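Fervidolysin (Fervidobacterium pennivorans, PDB 1R6V) degrades keratin into peptides as a subtilisin-like serine protease, allowing its bacterium to grow on native feathers. Local coordinates at residues A[523-534]-A[663-671]; A[611-622]-A[634-645]. The protein carries 1 engineered substitution. All coordinates share one frame; numbering follows the deposited sequence.

Both contacts belong to the beta-sandwich end of the chain, away from the catalytic and calcium sites, and their centres lie about 26 Å apart. Contact 1 joins the loop between strands 496-505 and 535-543, in the first sandwich, to the C-terminal strand 666-669 of the second. Contact 2 falls between those two segments in sequence and stays within the second sandwich, at one end of the hairpin of strands 619-627 and 630-638. Strands 644-647 and 666-669, one from each contact, both pair with strand 604-610 in one sheet. The contacts touch where Trp666 CH2 packs on Val634 CG1, 3.7 Å away. Contact 1 thus couples two domains, whereas contact 2 joins strands and loops within the second sandwich.

Contact 1: A[523-534]-A[663-671]; sequences GYAIALRMAEER and YVWWTIFGQ
This contact forms part of the junction between the two beta-sandwich domains, where the loop 523-534 packs on Trp665, Trp666 and Thr667 at the C-terminal strand. Trp665 holds CG between its backbone N and carbonyl carbon (chi1 64°), which lays the indole along the loop. Tryptophan suits the place by offering both an N-H and a broad face: NE1 donates to buried Ile526 O at 3.0 Å, the acceptor lying in the ring plane, while Leu528 CD1 sits over the six-membered ring, 3.8 Å from its centroid. A leucine in its place would probably leave Ile526 O without this donor and open a gap beneath Leu528. Arg529 reaches out with a straight chain and lays its guanidinium flat on Trp666, the planes 6° and centres 3.6 Å apart. Its NH1 meets Trp665 O at 2.8 Å and forms a salt bridge with Glu532 OE2; NE forms another with Asp649, outside the two segments. Glu532 works with both oxygens: OE2 accepts from Thr667 N at 2.7 Å, from above the carboxylate plane, and OE1 accepts from Arg529 N. A water bridges Glu532 O and Thr667 O. An Arg-Trp cation-pi stack and an Arg-Glu salt bridge thus tie loop to C-terminal strand in an interdomain beta-sandwich junction.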
loop_
_atom_site.group_PDB
_atom_site.type_symbol
_atom_site.label_atom_id
_atom_site.label_comp_id
_atom_site.label_asym_id
_atom_site.label_seq_id
_atom_site.Cartn_x
_atom_site.Cartn_y
_atom_site.Cartn_z
ATOM N N GLY A 523 6.951 -18.215 -12.691
ATOM C CA GLY A 523 6.183 -18.994 -11.737
ATOM C C GLY A 523 6.039 -18.205 -10.439
ATOM O O GLY A 523 6.026 -18.774 -9.348
ATOM N N TYR A 524 5.921 -16.885 -10.552
ATOM C CA TYR A 524 5.797 -16.036 -9.357
ATOM C C TYR A 524 4.363 -15.583 -9.078
ATOM O O TYR A 524 3.954 -15.449 -7.919
ATOM C CB TYR A 524 6.676 -14.798 -9.499
ATOM C CG TYR A 524 8.090 -15.094 -9.938
ATOM C CD1 TYR A 524 8.851 -16.069 -9.297
ATOM C CD2 TYR A 524 8.655 -14.411 -11.008
ATOM C CE1 TYR A 524 10.150 -16.358 -9.725
ATOM C CE2 TYR A 524 9.946 -14.685 -11.443
ATOM C CZ TYR A 524 10.687 -15.660 -10.800
ATOM O OH TYR A 524 11.963 -15.934 -11.246
ATOM N N ALA A 525 3.610 -15.325 -10.139
ATOM C CA ALA A 525 2.226 -14.883 -10.001
ATOM C C ALA A 525 1.325 -16.039 -9.594
ATOM O O ALA A 525 1.702 -17.200 -9.693
ATOM C CB ALA A 525 1.737 -14.270 -11.311
ATOM N N ILE A 526 0.128 -15.720 -9.123
ATOM C CA ILE A 526 -0.801 -16.756 -8.718
ATOM C C ILE A 526 -1.290 -17.500 -9.955
ATOM O O ILE A 526 -1.392 -18.725 -9.950
ATOM C CB ILE A 526 -2.011 -16.153 -8.016
ATOM C CG1 ILE A 526 -1.585 -15.569 -6.664
ATOM C CG2 ILE A 526 -3.088 -17.204 -7.849
ATOM C CD1 ILE A 526 -0.995 -16.597 -5.700
ATOM N N ALA A 527 -1.613 -16.733 -10.994
ATOM C CA ALA A 527 -2.101 -17.280 -12.251
ATOM C C ALA A 527 -1.066 -16.982 -13.320
ATOM O O ALA A 527 -0.447 -15.916 -13.315
ATOM C CB ALA A 527 -3.437 -16.630 -12.625
ATOM N N LEU A 528 -0.884 -17.916 -14.241
ATOM C CA LEU A 528 0.098 -17.753 -15.300
ATOM C C LEU A 528 -0.488 -17.279 -16.619
ATOM O O LEU A 528 0.259 -16.896 -17.522
ATOM C CB LEU A 528 0.823 -19.087 -15.527
ATOM C CG LEU A 528 1.515 -19.668 -14.287
ATOM C CD1 LEU A 528 2.108 -21.051 -14.592
ATOM C CD2 LEU A 528 2.612 -18.717 -13.833
ATOM N N ARG A 529 -1.817 -17.292 -16.725
ATOM C CA ARG A 529 -2.484 -16.918 -17.971
ATOM C C ARG A 529 -3.695 -16.008 -17.813
ATOM O O ARG A 529 -4.476 -16.166 -16.881
ATOM C CB ARG A 529 -2.945 -18.180 -18.697
ATOM C CG ARG A 529 -1.871 -19.232 -18.825
ATOM C CD ARG A 529 -2.417 -20.500 -19.456
ATOM N NE ARG A 529 -1.443 -21.580 -19.350
ATOM C CZ ARG A 529 -1.153 -22.215 -18.217
ATOM N NH1 ARG A 529 -1.770 -21.887 -17.089
ATOM N NH2 ARG A 529 -0.217 -23.160 -18.203
ATOM N N MET A 530 -3.850 -15.078 -18.751
ATOM C CA MET A 530 -4.985 -14.158 -18.722
ATOM C C MET A 530 -6.286 -14.962 -18.774
ATOM O O MET A 530 -7.296 -14.576 -18.184
ATOM C CB MET A 530 -4.912 -13.187 -19.909
ATOM C CG MET A 530 -5.965 -12.085 -19.875
ATOM S SD MET A 530 -5.804 -10.923 -21.254
ATOM C CE MET A 530 -4.765 -9.696 -20.517
ATOM N N ALA A 531 -6.251 -16.104 -19.457
ATOM C CA ALA A 531 -7.432 -16.946 -19.579
ATOM C C ALA A 531 -7.940 -17.480 -18.241
ATOM O O ALA A 531 -9.086 -17.916 -18.143
ATOM C CB ALA A 531 -7.148 -18.124 -20.534
ATOM N N GLU A 532 -7.095 -17.446 -17.213
ATOM C CA GLU A 532 -7.479 -17.935 -15.895
ATOM C C GLU A 532 -8.172 -16.862 -15.045
ATOM O O GLU A 532 -8.828 -17.177 -14.051
ATOM C CB GLU A 532 -6.247 -18.467 -15.163
ATOM C CG GLU A 532 -5.610 -19.636 -15.896
ATOM C CD GLU A 532 -4.229 -19.983 -15.395
ATOM O OE1 GLU A 532 -3.439 -19.043 -15.152
ATOM O OE2 GLU A 532 -3.945 -21.194 -15.263
ATOM N N GLU A 533 -8.020 -15.609 -15.439
ATOM C CA GLU A 533 -8.634 -14.507 -14.705
ATOM C C GLU A 533 -10.158 -14.616 -14.753
ATOM O O GLU A 533 -10.732 -14.975 -15.777
ATOM C CB GLU A 533 -8.199 -13.164 -15.296
ATOM C CG GLU A 533 -8.730 -11.961 -14.515
ATOM C CD GLU A 533 -8.478 -10.627 -15.201
ATOM O OE1 GLU A 533 -8.952 -9.592 -14.670
ATOM O OE2 GLU A 533 -7.811 -10.605 -16.263
ATOM N N ARG A 534 -10.800 -14.316 -13.628
ATOM C CA ARG A 534 -12.255 -14.352 -13.518
ATOM C C ARG A 534 -12.670 -12.936 -13.109
ATOM O O ARG A 534 -11.879 -12.205 -12.518
ATOM C CB ARG A 534 -12.693 -15.337 -12.432
ATOM C CG ARG A 534 -12.097 -16.739 -12.518
ATOM C CD ARG A 534 -12.846 -17.596 -13.518
ATOM N NE ARG A 534 -12.738 -17.031 -14.847
ATOM C CZ ARG A 534 -13.640 -17.164 -15.808
ATOM N NH1 ARG A 534 -14.757 -17.854 -15.610
ATOM N NH2 ARG A 534 -13.418 -16.586 -16.974
ATOM N N TYR A 663 6.120 -27.516 -11.702
ATOM C CA TYR A 663 5.721 -27.501 -13.099
ATOM C C TYR A 663 4.657 -26.453 -13.351
ATOM O O TYR A 663 3.904 -26.095 -12.447
ATOM C CB TYR A 663 5.176 -28.866 -13.531
ATOM C CG TYR A 663 6.261 -29.892 -13.776
ATOM C CD1 TYR A 663 6.704 -30.722 -12.751
ATOM C CD2 TYR A 663 6.877 -29.991 -15.026
ATOM C CE1 TYR A 663 7.740 -31.627 -12.961
ATOM C CE2 TYR A 663 7.915 -30.892 -15.247
ATOM C CZ TYR A 663 8.338 -31.704 -14.206
ATOM O OH TYR A 663 9.370 -32.588 -14.405
ATOM N N VAL A 664 4.626 -25.965 -14.588
ATOM C CA VAL A 664 3.631 -24.989 -15.018
ATOM C C VAL A 664 2.286 -25.529 -14.542
ATOM O O VAL A 664 2.011 -26.737 -14.619
ATOM C CB VAL A 664 3.657 -24.848 -16.567
ATOM C CG1 VAL A 664 2.376 -24.228 -17.073
ATOM C CG2 VAL A 664 4.846 -23.966 -16.979
ATOM N N TRP A 665 1.453 -24.636 -14.022
ATOM C CA TRP A 665 0.159 -25.056 -13.516
ATOM C C TRP A 665 -1.004 -24.318 -14.148
ATOM O O TRP A 665 -0.815 -23.305 -14.818
ATOM C CB TRP A 665 0.111 -24.889 -11.996
ATOM C CG TRP A 665 0.225 -23.460 -11.539
ATOM C CD1 TRP A 665 -0.802 -22.571 -11.336
ATOM C CD2 TRP A 665 1.432 -22.754 -11.232
ATOM N NE1 TRP A 665 -0.303 -21.358 -10.924
ATOM C CE2 TRP A 665 1.064 -21.441 -10.849
ATOM C CE3 TRP A 665 2.791 -23.104 -11.240
ATOM C CZ2 TRP A 665 2.008 -20.470 -10.475
ATOM C CZ3 TRP A 665 3.735 -22.138 -10.867
ATOM C CH2 TRP A 665 3.335 -20.836 -10.489
ATOM N N TRP A 666 -2.194 -24.868 -13.928
ATOM C CA TRP A 666 -3.453 -24.314 -14.434
ATOM C C TRP A 666 -4.240 -23.922 -13.189
ATOM O O TRP A 666 -4.437 -24.738 -12.283
ATOM C CB TRP A 666 -4.207 -25.380 -15.235
ATOM C CG TRP A 666 -3.352 -25.968 -16.313
ATOM C CD1 TRP A 666 -2.451 -26.981 -16.179
ATOM C CD2 TRP A 666 -3.238 -25.502 -17.664
ATOM N NE1 TRP A 666 -1.776 -27.174 -17.359
ATOM C CE2 TRP A 666 -2.238 -26.278 -18.289
ATOM C CE3 TRP A 666 -3.881 -24.498 -18.403
ATOM C CZ2 TRP A 666 -1.863 -26.087 -19.622
ATOM C CZ3 TRP A 666 -3.509 -24.305 -19.728
ATOM C CH2 TRP A 666 -2.505 -25.100 -20.323
ATOM N N THR A 667 -4.679 -22.671 -13.158
ATOM C CA THR A 667 -5.399 -22.127 -12.013
ATOM C C THR A 667 -6.906 -22.129 -12.259
ATOM O O THR A 667 -7.387 -21.466 -13.174
ATOM C CB THR A 667 -4.882 -20.696 -11.729
ATOM O OG1 THR A 667 -3.466 -20.747 -11.500
ATOM C CG2 THR A 667 -5.543 -20.105 -10.489
ATOM N N ILE A 668 -7.628 -22.887 -11.442
ATOM C CA ILE A 668 -9.076 -23.006 -11.573
ATOM C C ILE A 668 -9.788 -22.864 -10.228
ATOM O O ILE A 668 -9.167 -22.952 -9.160
ATOM C CB ILE A 668 -9.471 -24.348 -12.234
ATOM C CG1 ILE A 668 -8.955 -25.528 -11.409
ATOM C CG2 ILE A 668 -8.936 -24.384 -13.655
ATOM C CD1 ILE A 668 -7.491 -25.797 -11.560
ATOM N N PHE A 669 -11.101 -22.657 -10.287
ATOM C CA PHE A 669 -11.882 -22.439 -9.078
ATOM C C PHE A 669 -13.077 -23.366 -8.869
ATOM O O PHE A 669 -13.832 -23.209 -7.910
ATOM C CB PHE A 669 -12.323 -20.970 -9.063
ATOM C CG PHE A 669 -11.190 -20.014 -9.329
ATOM C CD1 PHE A 669 -10.898 -19.601 -10.621
ATOM C CD2 PHE A 669 -10.355 -19.608 -8.295
ATOM C CE1 PHE A 669 -9.779 -18.805 -10.891
ATOM C CE2 PHE A 669 -9.232 -18.811 -8.550
ATOM C CZ PHE A 669 -8.942 -18.409 -9.849
ATOM N N GLY A 670 -13.236 -24.338 -9.758
ATOM C CA GLY A 670 -14.329 -25.274 -9.617
ATOM C C GLY A 670 -15.672 -24.729 -10.062
ATOM O O GLY A 670 -15.755 -23.723 -10.755
ATOM N N GLN A 671 -16.735 -25.409 -9.657
ATOM C CA GLN A 671 -18.070 -24.990 -10.031
ATOM C C GLN A 671 -18.980 -25.103 -8.816
ATOM O O GLN A 671 -20.083 -24.557 -8.815
ATOM C CB GLN A 671 -18.584 -25.880 -11.169
ATOM C CG GLN A 671 -19.665 -25.254 -12.031
ATOM C CD GLN A 671 -19.116 -24.324 -13.099
ATOM O OE1 GLN A 671 -19.876 -23.660 -13.802
ATOM N NE2 GLN A 671 -17.797 -24.280 -13.232
HETATM O O HOH W 1 -9.648 -19.932 -14.097
#

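Contact 2: A[611-622]-A[634-645]; sequences TLLPAATDITIQ and VYGVLKAGTTWT
Antiparallel beta pairing between strands 619-622 and 634-638, part of a beta hairpin in the second sandwich domain, forms the regular half of this contact. Its backbone bonds come in reciprocal pairs: Ile619 with Leu638, where Leu638 N reaches Ile619 O at 2.8 Å, and Ile621 with Gly636. Beyond the strands the bonding continues between loops. Ala615 N donates to Thr642 O and its O accepts from Gly641 N, at 2.8 Å, while Thr611 N meets Thr643 O. Gly641 suits its place in the type II turn 639-642, because its positive phi would jam a side chain against the preceding carbonyl.

Apolar contacts gather round Leu638. Ile619 CG2 presses on Leu638 CB at 3.4 Å, a tight fit between side chains lying alongside each other, and the small methyl of Ala615 leaves room for Leu638 CD2 at 3.8 Å. With CG anti to the backbone N (chi1 177°), Leu638 touches both Ala615 CB and Ile619 CG2 through CD2. Farther along, the Thr643 methyl CG2 packs against the backbone N of Pro614, 3.6 Å away.

Two polar side chains bond to the backbone of the turn. Thr642 OG1 donates to Lys639 O at 2.6 Å, and Asp618 OD1 receives Ala640 N at 2.7 Å, nearly along its own C-O axis.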
loop_
_atom_site.group_PDB
_atom_site.type_symbol
_atom_site.label_atom_id
_atom_site.label_comp_id
_atom_site.label_asym_id
_atom_site.label_seq_id
_atom_site.Cartn_x
_atom_site.Cartn_y
_atom_site.Cartn_z
ATOM N N THR A 611 2.819 -44.534 -18.035
ATOM C CA THR A 611 2.663 -45.827 -18.697
ATOM C C THR A 611 3.326 -46.868 -17.796
ATOM O O THR A 611 4.296 -46.557 -17.110
ATOM C CB THR A 611 3.347 -45.825 -20.078
ATOM O OG1 THR A 611 3.287 -47.141 -20.646
ATOM C CG2 THR A 611 4.794 -45.400 -19.945
ATOM N N LEU A 612 2.806 -48.095 -17.802
ATOM C CA LEU A 612 3.341 -49.168 -16.962
ATOM C C LEU A 612 4.766 -49.547 -17.361
ATOM O O LEU A 612 5.614 -49.800 -16.503
ATOM C CB LEU A 612 2.431 -50.403 -17.039
ATOM C CG LEU A 612 2.623 -51.491 -15.971
ATOM C CD1 LEU A 612 2.280 -50.923 -14.599
ATOM C CD2 LEU A 612 1.726 -52.687 -16.277
ATOM N N LEU A 613 5.026 -49.581 -18.664
ATOM C CA LEU A 613 6.349 -49.928 -19.174
ATOM C C LEU A 613 7.004 -48.724 -19.840
ATOM O O LEU A 613 6.330 -47.892 -20.441
ATOM C CB LEU A 613 6.240 -51.081 -20.174
ATOM C CG LEU A 613 5.637 -52.383 -19.629
ATOM C CD1 LEU A 613 5.462 -53.380 -20.762
ATOM C CD2 LEU A 613 6.544 -52.958 -18.542
ATOM N N PRO A 614 8.335 -48.614 -19.738
ATOM C CA PRO A 614 9.089 -47.506 -20.328
ATOM C C PRO A 614 8.925 -47.402 -21.836
ATOM O O PRO A 614 8.822 -48.410 -22.530
ATOM C CB PRO A 614 10.526 -47.811 -19.921
ATOM C CG PRO A 614 10.542 -49.303 -19.845
ATOM C CD PRO A 614 9.249 -49.601 -19.136
ATOM N N ALA A 615 8.901 -46.173 -22.338
ATOM C CA ALA A 615 8.747 -45.945 -23.767
ATOM C C ALA A 615 9.978 -46.430 -24.523
ATOM O O ALA A 615 11.115 -46.161 -24.131
ATOM C CB ALA A 615 8.514 -44.466 -24.037
ATOM N N ALA A 616 9.740 -47.131 -25.625
ATOM C CA ALA A 616 10.826 -47.659 -26.433
ATOM C C ALA A 616 11.541 -46.543 -27.179
ATOM O O ALA A 616 12.749 -46.605 -27.397
ATOM C CB ALA A 616 10.281 -48.686 -27.417
ATOM N N THR A 617 10.784 -45.514 -27.553
ATOM C CA THR A 617 11.317 -44.378 -28.303
ATOM C C THR A 617 10.619 -43.099 -27.832
ATOM O O THR A 617 9.563 -43.177 -27.223
ATOM C CB THR A 617 11.037 -44.562 -29.820
ATOM O OG1 THR A 617 11.613 -45.799 -30.265
ATOM C CG2 THR A 617 11.629 -43.417 -30.625
ATOM N N ASP A 618 11.217 -41.939 -28.100
ATOM C CA ASP A 618 10.615 -40.659 -27.713
ATOM C C ASP A 618 9.265 -40.542 -28.393
ATOM O O ASP A 618 9.109 -40.909 -29.560
ATOM C CB ASP A 618 11.466 -39.472 -28.174
ATOM C CG ASP A 618 12.588 -39.138 -27.220
ATOM O OD1 ASP A 618 12.867 -39.944 -26.310
ATOM O OD2 ASP A 618 13.201 -38.062 -27.391
ATOM N N ILE A 619 8.279 -40.044 -27.665
ATOM C CA ILE A 619 6.974 -39.848 -28.254
ATOM C C ILE A 619 6.423 -38.516 -27.780
ATOM O O ILE A 619 6.358 -38.248 -26.576
ATOM C CB ILE A 619 6.003 -41.003 -27.904
ATOM C CG1 ILE A 619 4.658 -40.773 -28.590
ATOM C CG2 ILE A 619 5.800 -41.100 -26.399
ATOM C CD1 ILE A 619 3.768 -42.009 -28.579
ATOM N N THR A 620 6.073 -37.663 -28.735
ATOM C CA THR A 620 5.507 -36.365 -28.409
ATOM C C THR A 620 4.005 -36.543 -28.272
ATOM O O THR A 620 3.360 -37.116 -29.145
ATOM C CB THR A 620 5.803 -35.329 -29.498
ATOM O OG1 THR A 620 7.203 -35.038 -29.503
ATOM C CG2 THR A 620 5.014 -34.046 -29.242
ATOM N N ILE A 621 3.449 -36.070 -27.162
ATOM C CA ILE A 621 2.020 -36.189 -26.920
ATOM C C ILE A 621 1.438 -34.787 -27.031
ATOM O O ILE A 621 1.963 -33.851 -26.435
ATOM C CB ILE A 621 1.772 -36.777 -25.524
ATOM C CG1 ILE A 621 2.531 -38.102 -25.408
ATOM C CG2 ILE A 621 0.287 -36.950 -25.284
ATOM C CD1 ILE A 621 2.507 -38.731 -24.032
ATOM N N GLN A 622 0.371 -34.636 -27.809
ATOM C CA GLN A 622 -0.228 -33.320 -28.005
ATOM C C GLN A 622 -1.708 -33.302 -27.650
ATOM O O GLN A 622 -2.377 -34.322 -27.714
ATOM C CB GLN A 622 -0.048 -32.890 -29.465
ATOM C CG GLN A 622 1.396 -32.632 -29.879
ATOM C CD GLN A 622 1.547 -32.415 -31.375
ATOM O OE1 GLN A 622 1.537 -33.361 -32.152
ATOM N NE2 GLN A 622 1.676 -31.160 -31.781
ATOM N N VAL A 634 -1.327 -27.812 -26.048
ATOM C CA VAL A 634 -0.380 -28.293 -25.045
ATOM C C VAL A 634 0.347 -29.497 -25.611
ATOM O O VAL A 634 -0.165 -30.180 -26.491
ATOM C CB VAL A 634 -1.076 -28.725 -23.719
ATOM C CG1 VAL A 634 -1.775 -27.521 -23.086
ATOM C CG2 VAL A 634 -2.069 -29.846 -23.977
ATOM N N TYR A 635 1.552 -29.746 -25.116
ATOM C CA TYR A 635 2.312 -30.891 -25.582
ATOM C C TYR A 635 3.382 -31.225 -24.565
ATOM O O TYR A 635 3.628 -30.469 -23.621
ATOM C CB TYR A 635 2.948 -30.601 -26.953
ATOM C CG TYR A 635 4.068 -29.592 -26.933
ATOM C CD1 TYR A 635 5.406 -29.997 -26.939
ATOM C CD2 TYR A 635 3.796 -28.229 -26.873
ATOM C CE1 TYR A 635 6.435 -29.070 -26.883
ATOM C CE2 TYR A 635 4.816 -27.298 -26.814
ATOM C CZ TYR A 635 6.127 -27.720 -26.819
ATOM O OH TYR A 635 7.119 -26.773 -26.744
ATOM N N GLY A 636 4.009 -32.372 -24.765
ATOM C CA GLY A 636 5.067 -32.812 -23.881
ATOM C C GLY A 636 5.748 -33.949 -24.602
ATOM O O GLY A 636 5.258 -34.414 -25.627
ATOM N N VAL A 637 6.871 -34.406 -24.074
ATOM C CA VAL A 637 7.586 -35.492 -24.710
ATOM C C VAL A 637 7.837 -36.581 -23.686
ATOM O O VAL A 637 8.351 -36.306 -22.604
ATOM C CB VAL A 637 8.945 -35.008 -25.267
ATOM C CG1 VAL A 637 9.686 -36.177 -25.909
ATOM C CG2 VAL A 637 8.728 -33.881 -26.289
ATOM N N LEU A 638 7.432 -37.802 -24.010
ATOM C CA LEU A 638 7.669 -38.943 -23.133
ATOM C C LEU A 638 8.982 -39.484 -23.681
ATOM O O LEU A 638 9.005 -40.098 -24.750
ATOM C CB LEU A 638 6.561 -39.983 -23.281
ATOM C CG LEU A 638 6.686 -41.290 -22.492
ATOM C CD1 LEU A 638 6.592 -40.999 -20.994
ATOM C CD2 LEU A 638 5.586 -42.241 -22.914
ATOM N N LYS A 639 10.075 -39.227 -22.967
ATOM C CA LYS A 639 11.399 -39.662 -23.410
ATOM C C LYS A 639 11.580 -41.176 -23.348
ATOM O O LYS A 639 11.028 -41.848 -22.477
ATOM C CB LYS A 639 12.490 -38.966 -22.586
ATOM C CG LYS A 639 12.610 -37.462 -22.839
ATOM C CD LYS A 639 13.789 -36.855 -22.073
ATOM C CE LYS A 639 13.905 -35.341 -22.294
ATOM N NZ LYS A 639 15.111 -34.759 -21.625
ATOM N N ALA A 640 12.338 -41.725 -24.292
ATOM C CA ALA A 640 12.551 -43.166 -24.284
ATOM C C ALA A 640 13.154 -43.562 -22.940
ATOM O O ALA A 640 13.941 -42.815 -22.358
ATOM C CB ALA A 640 13.479 -43.571 -25.423
ATOM N N GLY A 641 12.763 -44.730 -22.442
ATOM C CA GLY A 641 13.286 -45.205 -21.175
ATOM C C GLY A 641 12.540 -44.698 -19.957
ATOM O O GLY A 641 12.831 -45.134 -18.844
ATOM N N THR A 642 11.583 -43.789 -20.151
ATOM C CA THR A 642 10.818 -43.243 -19.031
ATOM C C THR A 642 9.371 -43.733 -19.049
ATOM O O THR A 642 8.887 -44.217 -20.070
ATOM C CB THR A 642 10.825 -41.698 -19.037
ATOM O OG1 THR A 642 10.037 -41.212 -20.129
ATOM C CG2 THR A 642 12.246 -41.172 -19.180
ATOM N N THR A 643 8.687 -43.600 -17.915
ATOM C CA THR A 643 7.307 -44.049 -17.788
ATOM C C THR A 643 6.318 -42.920 -17.520
ATOM O O THR A 643 5.144 -43.174 -17.286
ATOM C CB THR A 643 7.165 -45.066 -16.652
ATOM O OG1 THR A 643 7.757 -44.523 -15.466
ATOM C CG2 THR A 643 7.862 -46.374 -17.011
ATOM N N TRP A 644 6.787 -41.681 -17.545
ATOM C CA TRP A 644 5.879 -40.559 -17.312
ATOM C C TRP A 644 6.426 -39.234 -17.799
ATOM O O TRP A 644 7.637 -39.043 -17.910
ATOM C CB TRP A 644 5.547 -40.434 -15.817
ATOM C CG TRP A 644 6.720 -40.046 -14.957
ATOM C CD1 TRP A 644 7.722 -40.866 -14.519
ATOM C CD2 TRP A 644 7.038 -38.731 -14.474
ATOM N NE1 TRP A 644 8.644 -40.147 -13.796
ATOM C CE2 TRP A 644 8.254 -38.836 -13.753
ATOM C CE3 TRP A 644 6.419 -37.479 -14.580
ATOM C CZ2 TRP A 644 8.864 -37.731 -13.141
ATOM C CZ3 TRP A 644 7.027 -36.375 -13.968
ATOM C CH2 TRP A 644 8.240 -36.512 -13.257
ATOM N N THR A 645 5.525 -38.312 -18.112
ATOM C CA THR A 645 5.949 -36.991 -18.520
ATOM C C THR A 645 4.835 -36.002 -18.218
ATOM O O THR A 645 3.722 -36.405 -17.889
ATOM C CB THR A 645 6.333 -36.926 -20.018
ATOM O OG1 THR A 645 6.973 -35.676 -20.274
ATOM C CG2 THR A 645 5.100 -37.058 -20.919
#